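PDB 2QV5: uncharacterized protein Atu2773 from Agrobacterium tumefaciens, which is of unknown function but belongs to the divergent polysaccharide deacetylase family, which suggests, without establishing it, a role in carbohydrate deacetylation. Local coordinates for residues G37-S42 with K48-L53; Q85-P90 with H117-K122; D74-R77 with E81-L84; T30-V35 with D201-I206; S142-V147 with G170-A175. One frame throughout, in Å; residues are numbered along the deposited sequence. Where two conformers were deposited one is given.

Contact 1 of 5, residues G37-S42 with K48-L53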
# COMPACT_ATOMS: atom_id res chain seq x y z
N GLY A 37 -2.41 -6.56 0.61
CA GLY A 37 -2.11 -6.33 -0.79
C GLY A 37 -2.29 -7.56 -1.67
O GLY A 37 -2.70 -8.63 -1.19
N GLY A 38 -1.99 -7.40 -2.95
CA GLY A 38 -2.10 -8.52 -3.89
C GLY A 38 -3.46 -8.69 -4.54
O GLY A 38 -3.67 -9.66 -5.26
N LEU A 39 -4.38 -7.74 -4.32
CA LEU A 39 -5.72 -7.84 -4.95
C LEU A 39 -5.65 -7.81 -6.46
O LEU A 39 -4.86 -7.05 -7.04
CB LEU A 39 -6.68 -6.76 -4.43
CG LEU A 39 -7.44 -7.23 -3.19
CD1 LEU A 39 -6.65 -7.01 -1.92
CD2 LEU A 39 -8.76 -6.53 -3.11
N GLY A 40 -6.42 -8.69 -7.09
CA GLY A 40 -6.41 -8.88 -8.54
C GLY A 40 -5.56 -10.06 -9.01
O GLY A 40 -5.74 -10.53 -10.13
N LEU A 41 -4.65 -10.54 -8.17
CA LEU A 41 -3.80 -11.68 -8.55
C LEU A 41 -4.52 -13.03 -8.53
O LEU A 41 -4.37 -13.83 -9.47
CB LEU A 41 -2.52 -11.75 -7.69
CG LEU A 41 -1.57 -10.55 -7.77
CD1 LEU A 41 -0.51 -10.59 -6.66
CD2 LEU A 41 -0.93 -10.39 -9.16
N SER A 42 -5.26 -13.30 -7.46
CA SER A 42 -6.15 -14.47 -7.40
C SER A 42 -7.58 -14.00 -7.35
O SER A 42 -7.93 -13.20 -6.48
CB SER A 42 -5.86 -15.34 -6.19
OG SER A 42 -6.96 -16.20 -5.91
N LYS A 48 -12.48 -13.43 -1.45
CA LYS A 48 -12.43 -13.71 -0.02
C LYS A 48 -12.02 -12.46 0.76
O LYS A 48 -12.63 -12.16 1.79
CB LYS A 48 -11.48 -14.86 0.29
CG LYS A 48 -11.59 -15.39 1.70
CD LYS A 48 -10.61 -16.52 1.97
CE LYS A 48 -10.48 -16.79 3.47
NZ LYS A 48 -11.80 -16.94 4.16
N ALA A 49 -11.03 -11.73 0.25
CA ALA A 49 -10.53 -10.49 0.90
C ALA A 49 -11.64 -9.45 1.08
O ALA A 49 -11.79 -8.89 2.15
CB ALA A 49 -9.37 -9.89 0.09
N ILE A 50 -12.41 -9.21 0.02
CA ILE A 50 -13.52 -8.26 0.02
C ILE A 50 -14.66 -8.73 0.94
O ILE A 50 -15.24 -7.93 1.68
CB ILE A 50 -14.09 -8.07 -1.43
CG1 ILE A 50 -13.01 -7.53 -2.39
CG2 ILE A 50 -15.34 -7.18 -1.45
CD1 ILE A 50 -12.61 -6.11 -2.16
N ARG A 51 -14.98 -10.02 0.86
CA ARG A 51 -16.02 -10.65 1.69
C ARG A 51 -15.73 -10.57 3.20
O ARG A 51 -16.64 -10.33 4.01
CB ARG A 51 -16.17 -12.12 1.27
CG ARG A 51 -17.33 -12.89 1.86
CD ARG A 51 -17.23 -14.34 1.39
NE ARG A 51 -18.04 -15.25 2.20
CZ ARG A 51 -17.58 -15.96 3.23
NH1 ARG A 51 -16.31 -15.88 3.60
NH2 ARG A 51 -18.41 -16.76 3.90
N ASP A 52 -14.46 -10.76 3.58
CA ASP A 52 -14.09 -10.96 4.98
C ASP A 52 -13.49 -9.78 5.75
O ASP A 52 -13.71 -9.66 6.96
CB ASP A 52 -13.15 -12.16 5.13
CG ASP A 52 -13.82 -13.49 4.80
OD1 ASP A 52 -15.06 -13.53 4.61
OD2 ASP A 52 -13.09 -14.50 4.72
N LEU A 53 -12.69 -8.94 5.08
CA LEU A 53 -12.01 -7.85 5.79
C LEU A 53 -13.00 -6.72 6.05
O LEU A 53 -13.80 -6.40 5.19
CB LEU A 53 -10.79 -7.34 5.00
CG LEU A 53 -9.68 -8.38 4.76
CD1 LEU A 53 -8.81 -8.01 3.58
CD2 LEU A 53 -8.84 -8.60 6.00
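Leu39 is the sole residue of 37-42 to touch 48-53, and it does so from the second position of a tight turn with glycine on both sides. The turn from Gly38 to Leu41 is type II, closed by the backbone bond from Leu41 N to Gly38 O (3.2 Å), with Gly40 in the third position at a phi of 98°. Gly38 also has positive phi (89°). With the bond to CB directed toward the helix, the leucine divides its two methyls: Leu39 CD2 lies 4.0 Å from Ile50 CD1, and Leu39 CD1 lies 4.4 Å from Ala49 CB. Ile50 reaches across by folding rather than extending, since its CG1 stands beside the backbone N and the next torsion (chi2 -71°) swings CD1 round. The contact is purely apolar and small, 97 Å² in all. The far side of the helix carries the charges. There Asp52 uses both oxygens, OD2 taking Lys48 NZ at 2.8 Å, nearly along the C-O axis, and OD1 taking Arg51 NH1 at 2.8 Å, which ties one helical turn to itself. Ser42 is the N-cap, its OG accepting a bond from Gly45 N. Strand 30-39, helix 43-52 and strand 58-62 make up a beta-alpha-beta unit; Leu39 and Ile50 also touch Phe61 and Leu59 of strand 58-62, Ile50 meets Trp71 on helix 68-78, and helix 221-233 flanks Asp52 and Leu53.

Contact 2 of 5, residues Q85-P90 with H117-K122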
# COMPACT_ATOMS: atom_id res chain seq x y z
N GLN A 85 -0.40 -1.05 -6.05
CA GLN A 85 0.94 -1.65 -5.93
C GLN A 85 1.71 -1.59 -7.25
O GLN A 85 1.26 -2.15 -8.25
CB GLN A 85 0.88 -3.09 -5.47
CG GLN A 85 0.54 -3.28 -4.03
CD GLN A 85 0.26 -4.73 -3.68
OE1 GLN A 85 -0.74 -5.30 -4.12
NE2 GLN A 85 1.13 -5.33 -2.88
N ILE A 86 2.87 -0.95 -7.22
CA ILE A 86 3.69 -0.76 -8.41
C ILE A 86 4.86 -1.75 -8.42
O ILE A 86 5.66 -1.76 -7.49
CB ILE A 86 4.23 0.69 -8.46
CG1 ILE A 86 3.07 1.69 -8.46
CG2 ILE A 86 5.12 0.90 -9.69
CD1 ILE A 86 2.19 1.57 -9.68
N PRO A 87 4.95 -2.59 -9.47
CA PRO A 87 6.07 -3.54 -9.57
C PRO A 87 7.42 -2.83 -9.77
O PRO A 87 7.58 -2.05 -10.70
CB PRO A 87 5.70 -4.39 -10.80
CG PRO A 87 4.77 -3.56 -11.59
CD PRO A 87 4.02 -2.70 -10.61
N LEU A 88 8.37 -3.11 -8.87
CA LEU A 88 9.71 -2.50 -8.92
C LEU A 88 10.79 -3.58 -8.93
O LEU A 88 10.57 -4.68 -8.42
CB LEU A 88 9.93 -1.56 -7.73
CG LEU A 88 9.00 -0.38 -7.45
CD1 LEU A 88 9.52 0.33 -6.21
CD2 LEU A 88 8.93 0.59 -8.61
N GLU A 89 11.96 -3.27 -9.49
CA GLU A 89 13.00 -4.28 -9.74
C GLU A 89 13.55 -4.91 -8.46
O GLU A 89 14.11 -4.20 -7.63
CB GLU A 89 14.15 -3.71 -10.57
CG GLU A 89 15.09 -4.78 -11.14
CD GLU A 89 16.39 -4.20 -11.67
OE1 GLU A 89 16.40 -3.02 -12.09
OE2 GLU A 89 17.41 -4.93 -11.68
N PRO A 90 13.38 -6.23 -8.31
CA PRO A 90 13.94 -6.94 -7.17
C PRO A 90 15.41 -7.30 -7.41
O PRO A 90 15.94 -7.06 -8.50
CB PRO A 90 13.08 -8.20 -7.10
CG PRO A 90 12.69 -8.47 -8.52
CD PRO A 90 12.66 -7.14 -9.23
N HIS A 117 2.99 5.19 -15.38
CA HIS A 117 1.74 5.74 -15.90
C HIS A 117 0.80 4.67 -16.44
O HIS A 117 -0.42 4.79 -16.31
CB HIS A 117 2.03 6.78 -16.98
CG HIS A 117 2.56 8.07 -16.45
ND1 HIS A 117 2.83 9.15 -17.26
CD2 HIS A 117 2.86 8.47 -15.19
CE1 HIS A 117 3.28 10.15 -16.52
NE2 HIS A 117 3.31 9.76 -15.26
N ARG A 118 1.36 3.63 -17.05
CA ARG A 118 0.54 2.51 -17.49
C ARG A 118 -0.15 1.80 -16.32
O ARG A 118 -1.33 1.49 -16.41
CB ARG A 118 1.38 1.52 -18.31
CG ARG A 118 1.68 2.02 -19.71
CD ARG A 118 2.06 0.89 -20.65
NE ARG A 118 3.39 0.33 -20.40
CZ ARG A 118 4.55 0.89 -20.76
NH1 ARG A 118 4.58 2.06 -21.38
NH2 ARG A 118 5.69 0.27 -20.49
N SER A 119 0.58 1.57 -15.23
CA SER A 119 -0.01 0.98 -14.02
C SER A 119 -1.06 1.89 -13.37
O SER A 119 -2.14 1.42 -13.00
CB SER A 119 1.07 0.64 -13.01
OG SER A 119 1.84 -0.47 -13.43
N MET A 120 -0.73 3.18 -13.27
CA MET A 120 -1.57 4.22 -12.65
C MET A 120 -2.96 4.30 -13.27
O MET A 120 -3.94 4.62 -12.59
CB MET A 120 -0.88 5.59 -12.75
CG MET A 120 0.16 5.90 -11.69
SD MET A 120 0.78 7.62 -11.78
CE MET A 120 1.74 7.67 -10.27
N ALA A 121 -3.05 4.01 -14.56
CA ALA A 121 -4.29 4.16 -15.31
C ALA A 121 -5.23 2.96 -15.19
O ALA A 121 -6.36 3.01 -15.66
CB ALA A 121 -3.95 4.43 -16.79
N LYS A 122 -4.77 1.90 -14.54
CA LYS A 122 -5.55 0.66 -14.48
C LYS A 122 -6.70 0.65 -13.48
O LYS A 122 -7.67 -0.09 -13.66
CB LYS A 122 -4.63 -0.54 -14.27
CG LYS A 122 -3.90 -0.93 -15.55
CD LYS A 122 -2.89 -2.00 -15.27
CE LYS A 122 -2.17 -2.40 -16.54
NZ LYS A 122 -1.10 -3.39 -16.23
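Ile86 and Ser119 mark the closest backbone approach, 6.9 Å between their CA atoms, where the last part of strand 82-88 passes the end of helix 109-120. Ser119 directs its bond to CB toward the strand, consistent with the small side chain allowing the close approach. The nearest pair is CD1 of Ile86 against CB of Ser119 at 3.6 Å: the terminal methyl of the isoleucine meets the serine through its methylene, not through its hydroxyl. Two successive bends bring the methyl there, CG1 lying beside the backbone N (chi1 -58°) and the chain turning again at chi2 (-64°). Pro87 adds its ring carbon CD, 4.2 Å from Ser119 OG, a distance of packing and not of bonding. This is the strand-to-helix step of a beta-alpha-beta crossover, strand 82-88, helix 109-120, strand 128-131, one of the repeated units of an irregular parallel beta/alpha barrel, as expected for a polysaccharide deacetylase relative. Ile86 shares the buried layer with Val129 of the next strand, to which it is also linked through backbone bonds with Met130 and Tyr132. Beyond the packing, the helix is pinned by polar groups: Arg118 NE forms a salt bridge with Asp101, and His117 NE2 is hydrogen-bonded to Asp150.

Contact 3 of 5, residues D74-R77 with E81-L84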
# COMPACT_ATOMS: atom_id res chain seq x y z
N ASP A 74 -16.11 -3.17 -5.88
CA ASP A 74 -16.49 -3.91 -4.68
C ASP A 74 -15.84 -3.32 -3.43
O ASP A 74 -16.52 -3.10 -2.43
CB ASP A 74 -16.11 -5.40 -4.80
CG ASP A 74 -16.97 -6.18 -5.80
OD1 ASP A 74 -17.75 -5.57 -6.56
OD2 ASP A 74 -16.85 -7.42 -5.82
N ALA A 75 -14.55 -3.05 -3.50
CA ALA A 75 -13.82 -2.50 -2.34
C ALA A 75 -14.35 -1.12 -1.92
O ALA A 75 -14.63 -0.90 -0.74
CB ALA A 75 -12.34 -2.44 -2.62
N ARG A 76 -14.53 -0.23 -2.90
CA ARG A 76 -15.01 1.13 -2.64
C ARG A 76 -16.48 1.16 -2.21
O ARG A 76 -16.87 2.03 -1.43
CB ARG A 76 -14.79 2.04 -3.85
CG ARG A 76 -13.31 2.29 -4.17
CD ARG A 76 -12.65 3.05 -3.04
NE ARG A 76 -13.14 4.43 -2.94
CZ ARG A 76 -12.86 5.24 -1.93
NH1 ARG A 76 -12.11 4.82 -0.91
NH2 ARG A 76 -13.34 6.48 -1.92
N ARG A 77 -17.27 0.21 -2.70
CA ARG A 77 -18.65 0.06 -2.26
C ARG A 77 -18.71 -0.22 -0.76
O ARG A 77 -19.51 0.39 -0.05
CB ARG A 77 -19.37 -1.06 -3.02
CG ARG A 77 -20.74 -1.35 -2.48
CD ARG A 77 -21.62 -2.20 -3.39
NE ARG A 77 -22.73 -2.72 -2.58
CZ ARG A 77 -23.79 -2.01 -2.21
NH1 ARG A 77 -24.71 -2.57 -1.45
NH2 ARG A 77 -23.94 -0.74 -2.60
N GLU A 81 -10.33 2.15 1.90
CA GLU A 81 -9.27 2.91 1.23
C GLU A 81 -8.44 1.95 0.39
O GLU A 81 -8.20 0.81 0.78
CB GLU A 81 -8.37 3.61 2.23
CG GLU A 81 -7.62 4.80 1.65
CD GLU A 81 -6.81 5.55 2.69
OE1 GLU A 81 -7.43 6.15 3.60
OE2 GLU A 81 -5.55 5.54 2.57
N ILE A 82 -8.00 2.40 -0.78
CA ILE A 82 -7.29 1.56 -1.75
C ILE A 82 -5.90 2.14 -2.05
O ILE A 82 -5.77 3.35 -2.16
CB ILE A 82 -8.13 1.44 -3.06
CG1 ILE A 82 -9.10 0.25 -3.00
CG2 ILE A 82 -7.27 1.22 -4.31
CD1 ILE A 82 -10.30 0.43 -2.15
N LEU A 83 -4.89 1.27 -2.19
CA LEU A 83 -3.55 1.66 -2.70
C LEU A 83 -3.24 0.89 -3.98
O LEU A 83 -3.69 -0.26 -4.14
CB LEU A 83 -2.47 1.37 -1.66
CG LEU A 83 -2.51 2.16 -0.35
CD1 LEU A 83 -1.40 1.74 0.57
CD2 LEU A 83 -2.40 3.65 -0.60
N LEU A 84 -2.48 1.50 -4.88
CA LEU A 84 -1.99 0.82 -6.08
C LEU A 84 -0.58 0.25 -5.85
O LEU A 84 0.32 1.00 -5.51
CB LEU A 84 -1.94 1.80 -7.25
CG LEU A 84 -1.49 1.25 -8.61
CD1 LEU A 84 -2.37 0.07 -9.07
CD2 LEU A 84 -1.51 2.37 -9.60
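Ala75 and Arg76 meet Ile82 and Glu81 at the helix-to-strand return of a beta-alpha-beta unit, strand 58-62, helix 68-78, strand 82-88, in which three residues separate the two segments. The backbones converge toward that turn: CA to CA, Ala75 to Ile82 measures 7.7 Å and Arg76 to Glu81 7.1 Å. In the conformer described, one of two for Ile82, a single methyl does most of the touching. Its CD1 sits 3.6 Å from Ala75 CB and also 3.6 Å from Arg76 CD, so the alanine methyl and the arginine's aliphatic part bracket it. The bend of Arg76 at chi2 (-64°) lays CD against the isoleucine methyl, and a second bend at chi3 (-69°) turns the guanidinium toward Glu81. The group then arrives at the strand's beginning edge-first, NH1 standing 4.0 Å from Glu81 CA. NH1 is hydrogen-bonded to His80 O, in the connecting turn. No ion pair forms between the two segments: Arg76 NH1 and Glu81 OE1 stay 6.6 Å apart, and the carboxylate is instead held by Arg22 N at OE1 and by Thr127 OG1 and Ser245 N at OE2. Two backbone N-H groups and the Thr127 hydroxyl around a buried carboxylate would probably favour its ionised form. The chemistry is therefore divided: methyls and methylenes join helix to strand, while the polar groups of Arg76 and Glu81 serve the turn and more distant segments.

Contact 4 of 5, residues T30-V35 with D201-I206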
# COMPACT_ATOMS: atom_id res chain seq x y z
N THR A 30 -4.64 5.47 20.23
CA THR A 30 -3.79 4.59 19.42
C THR A 30 -4.47 4.29 18.08
O THR A 30 -5.65 3.98 18.03
CB THR A 30 -3.54 3.24 20.18
OG1 THR A 30 -2.86 3.49 21.42
CG2 THR A 30 -2.73 2.27 19.35
N ARG A 31 -3.73 4.42 16.97
CA ARG A 31 -4.30 4.13 15.66
C ARG A 31 -3.44 3.12 14.92
O ARG A 31 -2.22 3.11 15.09
CB ARG A 31 -4.42 5.40 14.82
CG ARG A 31 -5.38 6.44 15.32
CD ARG A 31 -5.36 7.66 14.41
NE ARG A 31 -4.07 8.36 14.45
CZ ARG A 31 -3.69 9.29 13.58
NH1 ARG A 31 -4.49 9.66 12.60
NH2 ARG A 31 -2.50 9.86 13.69
N VAL A 32 -4.08 2.28 14.11
CA VAL A 32 -3.37 1.26 13.34
C VAL A 32 -3.91 1.28 11.92
O VAL A 32 -5.12 1.34 11.74
CB VAL A 32 -3.57 -0.16 13.98
CG1 VAL A 32 -3.28 -1.28 13.00
CG2 VAL A 32 -2.71 -0.34 15.24
N ALA A 33 -3.04 1.25 10.91
CA ALA A 33 -3.46 0.94 9.53
C ALA A 33 -2.93 -0.43 9.18
O ALA A 33 -1.84 -0.81 9.61
CB ALA A 33 -2.96 1.98 8.52
N ILE A 34 -3.72 -1.20 8.43
CA ILE A 34 -3.28 -2.52 7.95
C ILE A 34 -3.58 -2.55 6.46
O ILE A 34 -4.71 -2.26 6.07
CB ILE A 34 -4.00 -3.71 8.65
CG1 ILE A 34 -3.59 -3.83 10.12
CG2 ILE A 34 -3.68 -5.04 7.91
CD1 ILE A 34 -4.64 -4.51 10.99
N VAL A 35 -2.56 -2.85 5.66
CA VAL A 35 -2.73 -3.04 4.24
C VAL A 35 -2.68 -4.52 3.89
O VAL A 35 -1.72 -5.23 4.23
CB VAL A 35 -1.65 -2.27 3.43
CG1 VAL A 35 -1.92 -2.34 1.93
CG2 VAL A 35 -1.57 -0.84 3.90
N ASP A 201 0.40 -8.78 17.41
CA ASP A 201 0.81 -8.30 18.75
C ASP A 201 1.95 -7.29 18.67
O ASP A 201 1.93 -6.28 19.39
CB ASP A 201 1.23 -9.45 19.67
CG ASP A 201 0.07 -10.31 20.12
OD1 ASP A 201 -1.06 -9.79 20.31
OD2 ASP A 201 0.29 -11.53 20.31
N ASP A 202 2.94 -7.56 17.81
CA ASP A 202 4.05 -6.61 17.56
C ASP A 202 3.48 -5.27 17.09
O ASP A 202 3.84 -4.22 17.62
CB ASP A 202 5.04 -7.17 16.53
CG ASP A 202 5.95 -8.25 17.10
OD1 ASP A 202 5.93 -8.47 18.33
OD2 ASP A 202 6.70 -8.88 16.32
N LEU A 203 2.54 -5.33 16.15
CA LEU A 203 1.89 -4.13 15.61
C LEU A 203 1.20 -3.31 16.69
O LEU A 203 1.33 -2.08 16.74
CB LEU A 203 0.89 -4.51 14.52
CG LEU A 203 0.26 -3.37 13.69
CD1 LEU A 203 1.33 -2.61 12.93
CD2 LEU A 203 -0.78 -3.95 12.73
N GLU A 204 0.47 -4.01 17.56
CA GLU A 204 -0.24 -3.34 18.63
C GLU A 204 0.76 -2.67 19.59
O GLU A 204 0.58 -1.52 19.95
CB GLU A 204 -1.14 -4.33 19.37
CG GLU A 204 -1.75 -3.74 20.62
CD GLU A 204 -2.77 -4.64 21.28
OE1 GLU A 204 -3.15 -5.68 20.69
OE2 GLU A 204 -3.19 -4.30 22.40
N ARG A 205 1.81 -3.40 19.97
CA ARG A 205 2.85 -2.87 20.85
C ARG A 205 3.50 -1.59 20.30
O ARG A 205 3.63 -0.59 21.02
CB ARG A 205 3.92 -3.94 21.12
CG ARG A 205 5.12 -3.44 21.93
CD ARG A 205 6.20 -4.49 22.20
NE ARG A 205 6.48 -5.43 21.10
CZ ARG A 205 7.24 -5.17 20.04
NH1 ARG A 205 7.83 -3.99 19.87
NH2 ARG A 205 7.42 -6.11 19.13
N ILE A 206 3.91 -1.63 19.03
CA ILE A 206 4.51 -0.47 18.35
C ILE A 206 3.52 0.70 18.22
O ILE A 206 3.87 1.84 18.49
CB ILE A 206 5.09 -0.87 16.95
CG1 ILE A 206 6.18 -1.93 17.13
CG2 ILE A 206 5.63 0.35 16.18
CD1 ILE A 206 6.56 -2.65 15.86
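Within 201-206, Leu203 makes every apolar contact with 30-35, and one of its methyls serves two strand residues. CD2 lies 3.7 Å from CG1 of Val32 and 3.8 Å from CG1 of Ile34, so the leucine tip spans two strand positions two residues apart. CG of Leu203 follows at 4.2 Å from Val32 CG1. These side chains cross obliquely and do not run alongside one another. The leucine is thrown forward by its first torsion, CG lying opposite the backbone N (chi1 -171°). On the strand, Val32 aims its bond to CB at the helix, whereas Ile34 contributes CG1, the methylene of its longer arm. The backbones stay 7.7 Å apart at Val32 CA and Glu204 CA. No polar group bridges the segments; within the helix, Arg205 NH2 reaches back to Asp202 OD1 at 2.9 Å in a salt bridge whose hydrogen bond is weak, the N-H...O angle being 146°. The same guanidinium has Asp202 O above the centre of one face. Glu204, its bond to CB turned from the strand, forms salt bridges with Arg208 of its own helix and Arg237 beyond it. Around the leucine, Val185 of strand 180-186 gives further apolar cover; Val32 also touches Ile239 and Ile241 of strand 239-241, and Ile34 packs on Ile227 and Trp230 of helix 221-233, placing this contact in the layer between the barrel strands and their outer helices.

Contact 5 of 5, residues S142-V147 with G170-A175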
# COMPACT_ATOMS: atom_id res chain seq x y z
N SER A 142 19.06 7.65 -8.28
CA SER A 142 18.78 8.12 -9.63
C SER A 142 17.56 7.47 -10.27
O SER A 142 16.95 8.04 -11.16
CB SER A 142 20.01 7.91 -10.52
OG SER A 142 20.24 6.54 -10.77
N ALA A 143 17.20 6.26 -9.81
CA ALA A 143 16.03 5.55 -10.33
C ALA A 143 14.77 5.92 -9.55
O ALA A 143 13.70 6.14 -10.13
CB ALA A 143 16.27 4.05 -10.27
N LEU A 144 14.91 5.98 -8.23
CA LEU A 144 13.77 6.23 -7.35
C LEU A 144 13.30 7.70 -7.31
O LEU A 144 12.10 7.96 -7.23
CB LEU A 144 14.06 5.71 -5.93
CG LEU A 144 12.90 5.73 -4.93
CD1 LEU A 144 11.68 4.96 -5.45
CD2 LEU A 144 13.36 5.17 -3.59
N GLU A 145 14.24 8.65 -7.38
CA GLU A 145 13.89 10.07 -7.32
C GLU A 145 12.87 10.59 -8.38
O GLU A 145 11.89 11.23 -7.98
CB GLU A 145 15.13 10.98 -7.22
CG GLU A 145 14.82 12.37 -6.69
CD GLU A 145 15.99 13.34 -6.81
OE1 GLU A 145 17.16 12.92 -6.67
OE2 GLU A 145 15.73 14.54 -7.04
N PRO A 146 13.06 10.30 -9.70
CA PRO A 146 12.05 10.80 -10.66
C PRO A 146 10.66 10.21 -10.42
O PRO A 146 9.66 10.88 -10.63
CB PRO A 146 12.56 10.30 -12.01
CG PRO A 146 13.98 9.96 -11.81
CD PRO A 146 14.10 9.52 -10.39
N VAL A 147 10.64 8.94 -9.99
CA VAL A 147 9.41 8.19 -9.73
C VAL A 147 8.66 8.82 -8.56
O VAL A 147 7.45 9.10 -8.65
CB VAL A 147 9.74 6.69 -9.46
CG1 VAL A 147 8.52 5.89 -9.02
CG2 VAL A 147 10.35 6.09 -10.71
N GLY A 170 12.55 7.12 2.17
CA GLY A 170 12.36 8.02 3.31
C GLY A 170 13.15 9.31 3.17
O GLY A 170 12.63 10.40 3.40
N GLY A 171 14.42 9.17 2.78
CA GLY A 171 15.30 10.31 2.56
C GLY A 171 14.91 11.15 1.36
O GLY A 171 14.91 12.38 1.45
N ILE A 172 14.58 10.49 0.24
CA ILE A 172 14.15 11.19 -0.98
C ILE A 172 12.87 12.01 -0.75
O ILE A 172 12.80 13.18 -1.15
CB ILE A 172 13.99 10.22 -2.19
CG1 ILE A 172 15.37 9.72 -2.66
CG2 ILE A 172 13.29 10.91 -3.37
CD1 ILE A 172 15.30 8.59 -3.68
N ALA A 173 11.89 11.40 -0.09
CA ALA A 173 10.63 12.07 0.28
C ALA A 173 10.81 13.29 1.16
O ALA A 173 10.12 14.28 0.97
CB ALA A 173 9.70 11.10 0.96
N LYS A 174 11.70 13.21 2.15
CA LYS A 174 12.05 14.38 2.98
C LYS A 174 12.68 15.49 2.13
O LYS A 174 12.34 16.67 2.28
CB LYS A 174 12.98 13.98 4.13
CG LYS A 174 13.27 15.10 5.13
CD LYS A 174 14.41 14.72 6.07
CE LYS A 174 15.73 14.55 5.31
NZ LYS A 174 16.79 13.96 6.16
N ALA A 175 13.57 15.11 1.21
CA ALA A 175 14.25 16.04 0.32
C ALA A 175 13.33 16.73 -0.69
O ALA A 175 13.58 17.88 -1.06
CB ALA A 175 15.40 15.35 -0.41
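Ile172 overlaps both Leu144 and Glu145, its CD1 set over the backbone step between them and its CG2 against the glutamate. The packing is a single knob-into-hole: besides these two residues the isoleucine touches Gln141 and Met148, and positions 141, 144, 145 and 148 form the diamond that receives a knob. It joins helix 141-153 to helix 169-176, successive helices of the beta/alpha fold that flank strand 157-160 in sequence. The backbones come close, 6.4 Å between Glu145 CA and Ile172 CA. CD1 is the deep end of the knob, 3.8 Å from Glu145 N and 3.9 Å from Leu144 CB. It stands equally far, 3.9 Å, from Leu144 CD2, so the leucine curves round the methyl. Ile172 gets this far because it is extended beyond CG1 (chi2 170°). Its CD1 thus lies close over a stretch of main chain just before Pro146, where helix 141-153 is kinked: the proline N has no hydrogen to give to the turn before. No hydrogen bond crosses between the helices. The side chain of Glu145 offers only its methylene, alongside the backbone N; its carboxylate belongs to its own helix, with OE2 in a salt bridge to Arg149 NH2. Its chain runs extended past CG, and that methylene is what the branch methyl of the isoleucine rests on, Glu145 CG to Ile172 CG2 being 3.9 Å.

No hydrogen bond or salt bridge crosses any contact; the touching is mostly between carbons, and all five are largely buried. Contacts 1 to 4 pack a helix on a strand of the same parallel sheet, whereas contact 5 joins two helices and lies about 17 Å from the chain's centre, the farthest of the five. Contacts 1 and 4 share strand 30-39; contacts 2 and 3 share strand 82-88, and Leu84 CD2 comes 3.6 Å from Met120 CA between them. Contacts 1 and 3 merge through Ile50 CD1 and Ala75 CB, 3.7 Å apart. Gln85 OE1 and Gly38 N link contacts 2 and 1 by a probable hydrogen bond. Salt bridges within a segment occur in contacts 1 and 4.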